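Cytosolic iron-sulfur protein assembly protein 1 (Saccharomyces cerevisiae, PDB 2HES) acts as an essential WD40-propeller component of the cytosolic iron-sulfur protein assembly machinery, is required to mature extramitochondrial Fe/S proteins, and interacts with NAR1. Local coordinates at residues A[122-125]-A[131-134]; A[159-162]-A[167-170]. All blocks are in the same frame, centred on the assembly; numbering follows the deposited sequence.

Contact 1. Residues A[122-125]-A[131-134]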
loop_
_atom_site.group_PDB
_atom_site.type_symbol
_atom_site.label_atom_id
_atom_site.label_comp_id
_atom_site.label_asym_id
_atom_site.label_seq_id
_atom_site.Cartn_x
_atom_site.Cartn_y
_atom_site.Cartn_z
ATOM N N LEU A 122 2.576 11.265 -8.290
ATOM C CA LEU A 122 2.539 10.887 -6.903
ATOM C C LEU A 122 1.153 11.248 -6.385
ATOM O O LEU A 122 0.734 12.403 -6.432
ATOM C CB LEU A 122 3.640 11.643 -6.122
ATOM C CG LEU A 122 3.637 11.412 -4.612
ATOM C CD1 LEU A 122 4.039 10.007 -4.336
ATOM C CD2 LEU A 122 4.592 12.416 -3.855
ATOM N N ALA A 123 0.420 10.227 -5.934
ATOM C CA ALA A 123 -0.867 10.416 -5.265
ATOM C C ALA A 123 -0.695 10.470 -3.757
ATOM O O ALA A 123 0.105 9.716 -3.187
ATOM C CB ALA A 123 -1.782 9.252 -5.590
ATOM N N THR A 124 -1.450 11.351 -3.117
ATOM C CA THR A 124 -1.447 11.408 -1.665
ATOM C C THR A 124 -2.897 11.315 -1.160
ATOM O O THR A 124 -3.834 11.747 -1.844
ATOM C CB THR A 124 -0.728 12.665 -1.110
ATOM O OG1 THR A 124 -1.507 13.852 -1.343
ATOM C CG2 THR A 124 0.742 12.789 -1.679
ATOM N N CYS A 125 -3.101 10.745 0.020
ATOM C CA CYS A 125 -4.473 10.716 0.558
ATOM C C CYS A 125 -4.428 11.042 2.020
ATOM O O CYS A 125 -3.363 10.999 2.655
ATOM C CB CYS A 125 -5.194 9.385 0.323
ATOM S SG CYS A 125 -4.434 8.027 1.209
ATOM N N VAL A 131 -7.967 12.901 -2.188
ATOM C CA VAL A 131 -6.819 12.317 -2.868
ATOM C C VAL A 131 -6.298 13.449 -3.758
ATOM O O VAL A 131 -7.054 14.030 -4.545
ATOM C CB VAL A 131 -7.245 11.088 -3.724
ATOM C CG1 VAL A 131 -6.037 10.510 -4.500
ATOM C CG2 VAL A 131 -7.804 9.981 -2.810
ATOM N N TRP A 132 -5.025 13.765 -3.581
ATOM C CA TRP A 132 -4.303 14.728 -4.425
ATOM C C TRP A 132 -3.406 14.002 -5.416
ATOM O O TRP A 132 -2.803 12.960 -5.099
ATOM C CB TRP A 132 -3.507 15.693 -3.545
ATOM C CG TRP A 132 -4.350 16.665 -2.734
ATOM C CD1 TRP A 132 -5.506 16.391 -2.003
ATOM C CD2 TRP A 132 -4.076 18.048 -2.529
ATOM N NE1 TRP A 132 -5.956 17.542 -1.394
ATOM C CE2 TRP A 132 -5.097 18.565 -1.693
ATOM C CE3 TRP A 132 -3.061 18.915 -2.990
ATOM C CZ2 TRP A 132 -5.144 19.910 -1.308
ATOM C CZ3 TRP A 132 -3.100 20.260 -2.594
ATOM C CH2 TRP A 132 -4.134 20.740 -1.757
ATOM N N ILE A 133 -3.330 14.546 -6.639
ATOM C CA ILE A 133 -2.420 14.020 -7.668
ATOM C C ILE A 133 -1.378 15.083 -7.948
ATOM O O ILE A 133 -1.732 16.253 -8.247
ATOM C CB ILE A 133 -3.128 13.627 -9.004
ATOM C CG1 ILE A 133 -4.302 12.662 -8.781
ATOM C CG2 ILE A 133 -2.113 12.989 -9.967
ATOM C CD1 ILE A 133 -3.899 11.331 -8.284
ATOM N N TRP A 134 -0.111 14.710 -7.798
ATOM C CA TRP A 134 1.012 15.632 -8.042
ATOM C C TRP A 134 1.789 15.088 -9.248
ATOM O O TRP A 134 1.862 13.871 -9.464
ATOM C CB TRP A 134 1.948 15.732 -6.815
ATOM C CG TRP A 134 1.357 16.389 -5.563
ATOM C CD1 TRP A 134 0.672 15.760 -4.531
ATOM C CD2 TRP A 134 1.403 17.793 -5.216
ATOM N NE1 TRP A 134 0.289 16.706 -3.588
ATOM C CE2 TRP A 134 0.722 17.948 -3.983
ATOM C CE3 TRP A 134 1.959 18.934 -5.833
ATOM C CZ2 TRP A 134 0.584 19.189 -3.346
ATOM C CZ3 TRP A 134 1.809 20.175 -5.199
ATOM C CH2 TRP A 134 1.137 20.287 -3.958
#
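Thr124 sits in the hollow between Trp132 and Trp134, on one face of a two-stranded antiparallel pairing. OG1 meets the stem of Trp132, 3.5 Å from CB, and also comes to the edge of the Trp134 ring, 4.1 Å from NE1. CG2 meets the pyrrole side of Trp134, 4.1 Å from CD1. The threonine chi1 of 72° tucks OG1 between its own backbone N and carbonyl carbon and leaves CG2 beside the backbone N, anti to the carbonyl carbon, where it meets Trp134. Both indoles run outward from the strand. Trp132 leans away from 122-125, and only its stem is close. Trp134 lies nearer, with Leu122 O in the plane of its ring at the edge, 3.9 Å from CD1. Cys145 of the next strand touches both tryptophan side chains, and Ile103 lies against Leu122 and Trp134.

The other face is made of smaller bumps. Ala123 leaves a shallow dip opposite Ile133. The isoleucine bends back to fill it, bringing CD1 to 4.0 Å from Ala123 CB; chi2 of -66° gives this bend. At the far end, Val131 CG2 rests 4.1 Å from Cys125 CB. This face packs against strands 156-161 and 167-172 of the neighbouring sheet.

Between the faces, two pairs of backbone hydrogen bonds hold the strands together. Leu122 and Trp134 are hydrogen-bonded in both directions, and so are Thr124 and Trp132. Ala123 and Val131 add CA-H...O contacts, the first to Trp132 O at 3.2 Å. The strand axes run at 159°, close to antiparallel. This is the beta hairpin of the second and third strands of a four-stranded propeller blade, the central pair of a WD40 blade, with both segments in the repeat WD 3.

Contact 2. Residues A[159-162]-A[167-170]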
loop_
_atom_site.group_PDB
_atom_site.type_symbol
_atom_site.label_atom_id
_atom_site.label_comp_id
_atom_site.label_asym_id
_atom_site.label_seq_id
_atom_site.Cartn_x
_atom_site.Cartn_y
_atom_site.Cartn_z
ATOM N N VAL A 159 -3.896 4.606 -0.888
ATOM C CA VAL A 159 -3.883 4.780 -2.358
ATOM C C VAL A 159 -2.887 3.794 -2.968
ATOM O O VAL A 159 -1.846 3.478 -2.363
ATOM C CB VAL A 159 -3.489 6.241 -2.792
ATOM C CG1 VAL A 159 -4.646 7.116 -2.657
ATOM C CG2 VAL A 159 -2.326 6.778 -1.958
ATOM N N ILE A 160 -3.205 3.290 -4.163
ATOM C CA ILE A 160 -2.288 2.447 -4.905
ATOM C C ILE A 160 -2.601 2.567 -6.370
ATOM O O ILE A 160 -3.759 2.738 -6.757
ATOM C CB ILE A 160 -2.271 0.976 -4.427
ATOM C CG1 ILE A 160 -1.000 0.252 -4.895
ATOM C CG2 ILE A 160 -3.609 0.255 -4.830
ATOM C CD1 ILE A 160 -0.771 -1.051 -4.171
ATOM N N TRP A 161 -1.546 2.597 -7.184
ATOM C CA TRP A 161 -1.745 2.561 -8.624
ATOM C C TRP A 161 -1.641 1.166 -9.219
ATOM O O TRP A 161 -0.913 0.290 -8.701
ATOM C CB TRP A 161 -0.685 3.439 -9.332
ATOM C CG TRP A 161 -0.682 4.856 -8.921
ATOM C CD1 TRP A 161 -0.135 5.407 -7.765
ATOM C CD2 TRP A 161 -1.154 5.970 -9.689
ATOM N NE1 TRP A 161 -0.274 6.770 -7.771
ATOM C CE2 TRP A 161 -0.902 7.146 -8.929
ATOM C CE3 TRP A 161 -1.759 6.090 -10.948
ATOM C CZ2 TRP A 161 -1.266 8.425 -9.379
ATOM C CZ3 TRP A 161 -2.165 7.349 -11.370
ATOM C CH2 TRP A 161 -1.903 8.506 -10.593
ATOM N N HIS A 162 -2.342 0.981 -10.347
ATOM C CA HIS A 162 -2.198 -0.212 -11.169
ATOM C C HIS A 162 -0.703 -0.386 -11.600
ATOM O O HIS A 162 0.005 0.617 -11.686
ATOM C CB HIS A 162 -3.139 -0.074 -12.364
ATOM C CG HIS A 162 -3.238 -1.308 -13.207
ATOM N ND1 HIS A 162 -2.367 -1.592 -14.245
ATOM C CD2 HIS A 162 -4.107 -2.348 -13.152
ATOM C CE1 HIS A 162 -2.705 -2.746 -14.784
ATOM N NE2 HIS A 162 -3.736 -3.239 -14.121
ATOM N N LEU A 167 -4.114 4.202 -13.498
ATOM C CA LEU A 167 -5.373 3.961 -12.794
ATOM C C LEU A 167 -5.026 3.889 -11.315
ATOM O O LEU A 167 -4.062 3.182 -10.920
ATOM C CB LEU A 167 -5.892 2.596 -13.280
ATOM C CG LEU A 167 -7.327 2.160 -13.073
ATOM C CD1 LEU A 167 -8.244 3.106 -13.837
ATOM C CD2 LEU A 167 -7.554 0.710 -13.542
ATOM N N LEU A 168 -5.861 4.532 -10.491
ATOM C CA LEU A 168 -5.526 4.733 -9.080
ATOM C C LEU A 168 -6.715 4.189 -8.291
ATOM O O LEU A 168 -7.868 4.410 -8.690
ATOM C CB LEU A 168 -5.403 6.222 -8.789
ATOM C CG LEU A 168 -5.098 6.569 -7.345
ATOM C CD1 LEU A 168 -3.758 6.081 -6.869
ATOM C CD2 LEU A 168 -5.214 8.086 -7.177
ATOM N N ALA A 169 -6.428 3.469 -7.215
ATOM C CA ALA A 169 -7.488 2.961 -6.273
ATOM C C ALA A 169 -7.304 3.571 -4.885
ATOM O O ALA A 169 -6.211 3.483 -4.311
ATOM C CB ALA A 169 -7.411 1.430 -6.196
ATOM N N SER A 170 -8.370 4.149 -4.326
ATOM C CA SER A 170 -8.318 4.711 -2.968
ATOM C C SER A 170 -9.271 3.937 -2.101
ATOM O O SER A 170 -10.325 3.516 -2.589
ATOM C CB SER A 170 -8.681 6.193 -2.964
ATOM O OG SER A 170 -9.937 6.432 -3.516
#
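Leu168 CD1 lies over one face of the Trp161 indole, a CH-pi contact. The methyl is 3.6 Å from the centroid of the five-membered ring and only 6° off its normal. Leu168 CG stands opposite the backbone N (chi1 178°), and the chain then reaches across to 159-162, where CD1 also lies 3.3 Å from Ile160 O and 4.1 Å from Val159 CB.

Ile160 CG2 faces Ala169 CB on the reverse side, 4.2 Å away, next to strand 200-205. His162 CB touches Leu167 CB at 3.9 Å; the imidazole goes on to Phe205 and Phe212, edge-to-face, and its ND1 accepts a hydrogen bond from Ser164 N.

The pairing is the hairpin of the first two strands of a WD40 blade, in the repeat WD 4. Ser170 OG is hydrogen-bonded to His152 NE2 and Trp180 NE1, the buried His-Ser/Thr-Trp network typical of such blades, which ties the second strand to the third.

Three backbone hydrogen bonds join the strands. Ile160 and Ala169 bond both ways, the Ala169 N to Ile160 O bond being nearly straight at 175°. His162 N reaches Leu167 O at 2.9 Å, just past the end of strand 156-161.

Trp161 NE1 makes a weak hydrogen bond to Ala114 O in the preceding blade.

Contacts 1 and 2 belong to consecutive blades of the propeller and follow each other in the chain. Their centres are 10 Å apart. The sheets meet face to face through side chains. Ala123 CB of contact 1 touches Trp161 NE1 of contact 2 at 3.6 Å. Leu168 CD2 reaches both Val131 CG1 and Ile133 CD1, each at 3.7 Å. Cys125 CB lies 3.8 Å from Val159 CG1. CD2, the other methyl of Leu168, thus serves the neighbouring blade. Contact 2 lies nearer the centre of the chain, about 9 Å from it against 13 Å for contact 1.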